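Major allergen Alt a 1 (Alternaria alternata, PDB 3V0R) may bind host plant thaumatin-like proteins and inhibit their beta-glucanase activity, and forms a disulfide-linked homodimer. Local coordinates at residues A98-C104 and C116-A122. Sequence-based numbering, arbitrary orientation.
Sequences ATLPNYC and CQGVADA
Cys104 and Cys116 face each other as a non-hydrogen-bonded antiparallel pair, their CA atoms 3.9 Å apart and their side chains joined by a disulfide (SG to SG 2.1 Å, chi3 101°). On the same side, Asn102 OD1 rests against Cys116 CB at 3.6 Å. Next to the disulfide, Tyr103 and Gln117 exchange two backbone hydrogen bonds; Val119 N then bonds Pro101 O at 3.1 Å. That oxygen also receives a CA-H...O contact from Gly118 CA and a hydrogen bond from a water, which donates in turn to Ala120 O. The water bridges the two strands where they part, around the loops that interrupt both strands of the 93-106/114-128 hairpin in the Alt a 1 beta-barrel. Val119 spans the start of this break, CG1 against Tyr103 CB at 3.8 Å and CG2 against Pro101 CB at 3.9 Å. Beyond the water the strands meet again through Ala122 CB, which packs on Leu100 CD2 and sits 3.5 Å from Thr99 O. The buried Ala120 N has no hydrogen-bonding partner. Asn102 places CG between its backbone N and carbonyl carbon (chi1 65°), from where ND2 reaches back to Leu100 O at 3.0 Å, in the amide plane, and fixes the turn of the amide. Leu100 and Asn102 also touch Phe21 of strand 15-25, while Arg105 of the second subunit packs on Tyr103, Gln117 and Val119.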
loop_
_atom_site.group_PDB
_atom_site.type_symbol
_atom_site.label_atom_id
_atom_site.label_comp_id
_atom_site.label_asym_id
_atom_site.label_seq_id
_atom_site.Cartn_x
_atom_site.Cartn_y
_atom_site.Cartn_z
ATOM N N ALA A 98 11.207 -23.511 -3.764
ATOM C CA ALA A 98 12.635 -23.252 -3.714
ATOM C C ALA A 98 13.159 -23.158 -2.317
ATOM O O ALA A 98 12.397 -23.044 -1.376
ATOM C CB ALA A 98 12.947 -21.913 -4.454
ATOM N N THR A 99 14.464 -23.173 -2.176
ATOM C CA THR A 99 15.164 -22.823 -0.968
ATOM C C THR A 99 15.653 -21.394 -1.168
ATOM O O THR A 99 16.199 -21.070 -2.242
ATOM C CB THR A 99 16.402 -23.753 -0.703
ATOM O OG1 THR A 99 15.961 -25.110 -0.461
ATOM C CG2 THR A 99 17.153 -23.283 0.532
ATOM N N LEU A 100 15.498 -20.551 -0.148
ATOM C CA LEU A 100 15.990 -19.144 -0.242
ATOM C C LEU A 100 17.118 -19.005 0.783
ATOM O O LEU A 100 16.887 -18.745 1.937
ATOM C CB LEU A 100 14.862 -18.184 0.057
ATOM C CG LEU A 100 13.563 -18.328 -0.675
ATOM C CD1 LEU A 100 12.632 -17.167 -0.404
ATOM C CD2 LEU A 100 13.765 -18.429 -2.211
ATOM N N PRO A 101 18.370 -19.202 0.361
ATOM C CA PRO A 101 19.471 -19.182 1.324
ATOM C C PRO A 101 19.593 -17.788 1.901
ATOM O O PRO A 101 19.478 -16.767 1.170
ATOM C CB PRO A 101 20.699 -19.472 0.480
ATOM C CG PRO A 101 20.214 -19.932 -0.846
ATOM C CD PRO A 101 18.829 -19.469 -1.014
ATOM N N ASN A 102 19.809 -17.749 3.202
ATOM C CA ASN A 102 19.933 -16.467 3.858
ATOM C C ASN A 102 20.846 -16.493 5.082
ATOM O O ASN A 102 21.191 -17.579 5.581
ATOM C CB ASN A 102 18.534 -15.998 4.199
ATOM C CG ASN A 102 17.853 -16.885 5.215
ATOM O OD1 ASN A 102 18.024 -16.684 6.393
ATOM N ND2 ASN A 102 17.165 -17.921 4.764
ATOM N N TYR A 103 21.265 -15.323 5.535
ATOM C CA TYR A 103 22.106 -15.190 6.710
ATOM C C TYR A 103 21.432 -14.273 7.720
ATOM O O TYR A 103 20.929 -13.184 7.304
ATOM C CB TYR A 103 23.444 -14.592 6.271
ATOM C CG TYR A 103 24.404 -14.464 7.411
ATOM C CD1 TYR A 103 24.936 -15.596 8.016
ATOM C CD2 TYR A 103 24.763 -13.219 7.908
ATOM C CE1 TYR A 103 25.819 -15.490 9.103
ATOM C CE2 TYR A 103 25.647 -13.092 8.981
ATOM C CZ TYR A 103 26.163 -14.233 9.567
ATOM O OH TYR A 103 27.017 -14.095 10.639
ATOM N N CYS A 104 21.346 -14.690 8.991
ATOM C CA CYS A 104 20.752 -13.897 10.049
ATOM C C CYS A 104 21.806 -13.305 10.952
ATOM O O CYS A 104 22.793 -13.971 11.318
ATOM C CB CYS A 104 19.777 -14.719 10.950
ATOM S SG CYS A 104 18.473 -15.564 10.011
ATOM N N CYS A 116 17.411 -11.290 8.835
ATOM C CA CYS A 116 17.910 -12.250 7.880
ATOM C C CYS A 116 17.832 -11.640 6.487
ATOM O O CYS A 116 16.853 -10.966 6.172
ATOM C CB CYS A 116 17.061 -13.559 7.916
ATOM S SG CYS A 116 16.903 -14.150 9.624
ATOM N N GLN A 117 18.855 -11.797 5.662
ATOM C CA GLN A 117 18.742 -11.377 4.307
ATOM C C GLN A 117 19.328 -12.417 3.341
ATOM O O GLN A 117 20.252 -13.170 3.722
ATOM C CB GLN A 117 19.368 -9.954 4.109
ATOM C CG GLN A 117 20.854 -9.953 4.447
ATOM C CD GLN A 117 21.575 -8.553 4.432
ATOM O OE1 GLN A 117 21.177 -7.584 5.149
ATOM N NE2 GLN A 117 22.615 -8.435 3.552
ATOM N N GLY A 118 18.744 -12.466 2.130
ATOM C CA GLY A 118 19.134 -13.440 1.127
ATOM C C GLY A 118 20.639 -13.259 0.790
ATOM O O GLY A 118 21.173 -12.124 0.821
ATOM N N VAL A 119 21.315 -14.381 0.577
ATOM C CA VAL A 119 22.710 -14.387 0.128
ATOM C C VAL A 119 22.868 -14.859 -1.317
ATOM O O VAL A 119 23.956 -14.773 -1.877
ATOM C CB VAL A 119 23.619 -15.176 1.069
ATOM C CG1 VAL A 119 23.592 -14.539 2.446
ATOM C CG2 VAL A 119 23.251 -16.652 1.127
ATOM N N ALA A 120 21.770 -15.310 -1.938
ATOM C CA ALA A 120 21.796 -15.801 -3.307
ATOM C C ALA A 120 20.417 -15.734 -3.885
ATOM O O ALA A 120 19.425 -15.888 -3.155
ATOM C CB ALA A 120 22.263 -17.244 -3.377
ATOM N N ASP A 121 20.335 -15.549 -5.201
ATOM C CA ASP A 121 19.051 -15.631 -5.875
ATOM C C ASP A 121 18.645 -17.105 -5.980
ATOM O O ASP A 121 19.496 -17.970 -5.837
ATOM C CB ASP A 121 19.173 -15.082 -7.283
ATOM C CG ASP A 121 19.342 -13.573 -7.334
ATOM O OD1 ASP A 121 19.267 -12.871 -6.361
ATOM O OD2 ASP A 121 19.543 -13.079 -8.453
ATOM N N ALA A 122 17.362 -17.373 -6.214
ATOM C CA ALA A 122 16.834 -18.716 -6.456
ATOM C C ALA A 122 15.897 -18.614 -7.652
ATOM O O ALA A 122 15.349 -17.567 -7.913
ATOM C CB ALA A 122 16.038 -19.246 -5.230
HETATM O O HOH W 1 17.688 -16.261 -1.026
#